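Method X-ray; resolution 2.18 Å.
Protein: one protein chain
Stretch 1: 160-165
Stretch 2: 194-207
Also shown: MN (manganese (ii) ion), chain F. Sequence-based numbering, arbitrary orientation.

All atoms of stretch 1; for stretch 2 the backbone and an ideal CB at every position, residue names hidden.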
# COMPACT_ATOMS: atom_id res chain seq x y z
N VAL A 160 11.21 19.26 17.98
CA VAL A 160 11.48 17.86 18.28
C VAL A 160 11.37 17.59 19.78
O VAL A 160 11.98 18.29 20.60
CB VAL A 160 12.89 17.44 17.84
CG1 VAL A 160 13.10 15.95 18.14
CG2 VAL A 160 13.11 17.74 16.36
N ILE A 161 10.58 16.57 20.13
CA ILE A 161 10.44 16.06 21.50
C ILE A 161 10.77 14.56 21.47
O ILE A 161 9.96 13.74 21.05
CB ILE A 161 9.01 16.26 22.04
CG1 ILE A 161 8.63 17.75 22.02
CG2 ILE A 161 8.90 15.72 23.46
CD1 ILE A 161 7.15 18.01 22.20
N ASP A 162 11.98 14.21 21.89
CA ASP A 162 12.48 12.86 21.75
C ASP A 162 13.38 12.51 22.95
O ASP A 162 13.77 13.39 23.72
CB ASP A 162 13.24 12.75 20.42
CG ASP A 162 13.49 11.33 19.98
OD1 ASP A 162 12.95 10.38 20.62
OD2 ASP A 162 14.25 11.15 18.99
N HIS A 163 13.69 11.23 23.12
CA HIS A 163 14.56 10.78 24.22
C HIS A 163 15.60 9.74 23.79
O HIS A 163 16.19 9.06 24.63
CB HIS A 163 13.72 10.24 25.39
CG HIS A 163 12.94 9.02 25.05
ND1 HIS A 163 13.09 7.82 25.73
CD2 HIS A 163 12.01 8.79 24.09
CE1 HIS A 163 12.27 6.92 25.21
NE2 HIS A 163 11.61 7.49 24.22
N HIS A 164 15.83 9.65 22.47
CA HIS A 164 16.91 8.85 21.92
C HIS A 164 18.17 9.69 21.87
O HIS A 164 18.11 10.92 21.78
CB HIS A 164 16.54 8.32 20.53
CG HIS A 164 15.35 7.42 20.55
ND1 HIS A 164 14.06 7.91 20.54
CD2 HIS A 164 15.25 6.07 20.65
CE1 HIS A 164 13.21 6.89 20.60
NE2 HIS A 164 13.91 5.77 20.67
N ASP A 165 19.31 9.01 21.91
CA ASP A 165 20.62 9.66 21.92
C ASP A 165 20.93 10.31 20.56
O ASP A 165 20.99 9.62 19.56
CB ASP A 165 21.71 8.64 22.28
CG ASP A 165 23.11 9.24 22.38
OD1 ASP A 165 23.27 10.49 22.40
OD2 ASP A 165 24.07 8.45 22.43
N UNK A 194 20.20 9.40 29.65
CA UNK A 194 18.94 9.33 30.40
C UNK A 194 17.71 9.07 29.51
O UNK A 194 16.74 9.84 29.49
CB UNK A 194 18.74 10.63 31.17
N UNK A 195 17.76 7.94 28.80
CA UNK A 195 16.68 7.45 27.94
C UNK A 195 15.38 7.21 28.69
O UNK A 195 14.30 7.25 28.09
CB UNK A 195 17.11 6.15 27.25
N UNK A 196 15.47 6.96 29.99
CA UNK A 196 14.32 6.51 30.76
C UNK A 196 13.28 7.59 31.02
O UNK A 196 12.19 7.30 31.48
CB UNK A 196 14.80 5.94 32.10
N UNK A 197 13.61 8.85 30.73
CA UNK A 197 12.58 9.90 30.67
C UNK A 197 12.03 9.92 29.24
O UNK A 197 12.65 10.47 28.32
CB UNK A 197 13.14 11.27 31.07
N UNK A 198 10.86 9.30 29.06
CA UNK A 198 10.38 8.94 27.72
C UNK A 198 9.55 10.03 27.05
O UNK A 198 9.15 11.01 27.69
CB UNK A 198 9.55 7.66 27.80
N UNK A 199 9.27 9.84 25.77
CA UNK A 199 8.60 10.88 24.97
C UNK A 199 7.23 11.23 25.52
O UNK A 199 6.84 12.40 25.51
CB UNK A 199 8.46 10.43 23.52
N UNK A 200 6.50 10.23 26.00
CA UNK A 200 5.17 10.45 26.57
C UNK A 200 5.21 11.25 27.86
O UNK A 200 4.27 11.99 28.17
CB UNK A 200 4.48 9.11 26.83
N UNK A 201 6.28 11.09 28.62
CA UNK A 201 6.50 11.90 29.83
C UNK A 201 6.77 13.31 29.39
O UNK A 201 6.05 14.24 29.77
CB UNK A 201 7.65 11.36 30.68
N UNK A 202 7.78 13.49 28.56
CA UNK A 202 8.12 14.83 28.04
C UNK A 202 6.94 15.53 27.38
O UNK A 202 6.68 16.71 27.65
CB UNK A 202 9.27 14.72 27.03
N UNK A 203 6.22 14.79 26.54
CA UNK A 203 5.15 15.37 25.74
C UNK A 203 3.97 15.77 26.59
O UNK A 203 3.29 16.76 26.30
CB UNK A 203 4.70 14.39 24.66
N UNK A 204 3.69 14.98 27.62
CA UNK A 204 2.63 15.34 28.56
C UNK A 204 2.97 16.65 29.27
O UNK A 204 2.11 17.52 29.39
CB UNK A 204 2.41 14.22 29.58
N UNK A 205 4.22 16.82 29.69
CA UNK A 205 4.62 18.08 30.34
C UNK A 205 4.53 19.24 29.35
O UNK A 205 3.94 20.28 29.66
CB UNK A 205 6.04 17.97 30.90
N UNK A 206 5.04 19.06 28.13
CA UNK A 206 4.89 20.10 27.10
C UNK A 206 3.42 20.43 26.92
O UNK A 206 3.04 21.62 26.86
CB UNK A 206 5.50 19.65 25.77
N UNK A 207 2.58 19.40 26.85
CA UNK A 207 1.14 19.61 26.66
C UNK A 207 0.52 20.48 27.77
O UNK A 207 -0.36 21.29 27.50
CB UNK A 207 0.42 18.26 26.61
MN MN F . 9.93 6.04 23.30

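Position 194 opens a type I turn that ends at 197. Its CA-to-CB bond points away from stretch 1, which sets no limit there. Many residues would fit; the deposited one is Tyr-194.

At position 195 the CA-to-CB bond runs sideways, and the ideal CB lies 4.0 Å from O of His-163. The backbone O of 195 accepts a hydrogen bond from ND1 of His-163 (2.7 Å). A long or flat group could reach the two histidine rings and the metal site. The residue is Tyr-195. Its CE1 comes 3.3 Å from CE1 of His-163, which lies over one face of the tyrosine ring; the two planes meet obliquely, at 31°. Its edge is turned toward the face of His-164. Its OH is hydrogen-bonded to O of water 1 (2.7 Å), a manganese ligand, while NE2 of His-163 binds MN directly at 2.4 Å.

Position 196 points away and would accept many residues. It is Glu-196.

Position 197 points sideways, with no atom of stretch 1 near. The choice is wide. Leu-197 is found, and its backbone O lies 3.1 Å from CB of His-163.

Position 198 has phi/psi of -89/170 and directly precedes a helix. Ser, Thr, Asp or Asn would suit such an N-cap. CA sits over the His-163 ring, 3.6 Å from its centroid, a CH-pi contact. The residue is Thr-198; its CB is 3.8 Å from CE1 of His-163.

At 199 the ideal CB is 3.9 Å from CD2 of His-163. A small side chain fits easily here. It is Ala-199, whose N also lies over the histidine face, 3.4 Å from CD2 of His-163.

Positions 200 and 201 make no contact with stretch 1, so it does not choose between residues. They are Gly-200 and Met-201, the latter as selenomethionine.

Position 202 points toward stretch 1, its ideal CB 3.7 Å from CG2 of Ile-161. Leu, Ile, Val or Met would suit. Leu-202 packs its CB on that methyl and brings CD1 to 3.5 Å from O of Asp-162.

At 203 the ideal CB is 4.6 Å from CG2 of Ile-161. Small apolar residues suit; it is Ala-203.

Positions 204 and 205 are out of reach, so stretch 1 sets no preference; they are Thr-204, whose OG1 donates to O of Gly-200 (2.7 Å), and Glu-205.

Position 206 points toward CD1 of Ile-161, 4.3 Å from the ideal CB. An apolar group is favoured. Val-206 places CG2 4.0 Å from CD1 of Ile-161.

Position 207 is also out of reach and could be almost any helix former; it is Ala-207.

Stretch 2 194-207: YYELTAGMLATEVA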
# COMPACT_ATOMS: atom_id res chain seq x y z
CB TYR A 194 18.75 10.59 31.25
CG TYR A 194 17.88 10.40 32.48
CD1 TYR A 194 18.32 9.60 33.54
CD2 TYR A 194 16.65 11.02 32.59
CE1 TYR A 194 17.54 9.43 34.68
CE2 TYR A 194 15.87 10.86 33.73
CZ TYR A 194 16.32 10.07 34.78
OH TYR A 194 15.55 9.90 35.91
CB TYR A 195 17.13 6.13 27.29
CG TYR A 195 16.07 5.39 26.50
CD1 TYR A 195 15.82 5.71 25.16
CD2 TYR A 195 15.31 4.37 27.08
CE1 TYR A 195 14.86 5.03 24.43
CE2 TYR A 195 14.34 3.69 26.35
CZ TYR A 195 14.12 4.02 25.02
OH TYR A 195 13.17 3.37 24.28
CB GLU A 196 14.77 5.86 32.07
CG GLU A 196 15.68 6.73 32.94
CD GLU A 196 17.16 6.38 32.78
OE1 GLU A 196 17.78 6.06 33.82
OE2 GLU A 196 17.68 6.41 31.64
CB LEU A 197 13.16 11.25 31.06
CG LEU A 197 12.18 12.41 31.22
CD1 LEU A 197 11.19 12.16 32.35
CD2 LEU A 197 12.95 13.69 31.46
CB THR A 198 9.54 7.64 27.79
OG1 THR A 198 8.25 7.92 28.36
CG2 THR A 198 10.25 6.59 28.62
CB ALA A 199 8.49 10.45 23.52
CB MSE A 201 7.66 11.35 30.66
CG MSE A 201 7.30 10.04 31.33
SE MSE A 201 8.87 9.11 32.09
CE MSE A 201 8.19 7.30 31.75
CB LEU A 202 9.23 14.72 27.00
CG LEU A 202 10.54 14.16 27.49
CD1 LEU A 202 11.43 13.81 26.30
CD2 LEU A 202 11.22 15.16 28.42
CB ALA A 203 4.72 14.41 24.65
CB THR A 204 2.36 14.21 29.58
OG1 THR A 204 1.86 13.05 28.89
CG2 THR A 204 1.34 14.65 30.61
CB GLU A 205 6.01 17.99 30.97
CG GLU A 205 6.18 16.91 32.03
CD GLU A 205 5.41 17.15 33.34
OE1 GLU A 205 4.75 18.20 33.51
OE2 GLU A 205 5.48 16.28 34.23
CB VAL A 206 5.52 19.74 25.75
CG1 VAL A 206 5.16 20.79 24.70
CG2 VAL A 206 7.03 19.63 25.86
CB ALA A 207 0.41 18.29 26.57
O HOH W 1 11.54 4.66 22.63
O HOH W 2 8.77 4.68 22.08
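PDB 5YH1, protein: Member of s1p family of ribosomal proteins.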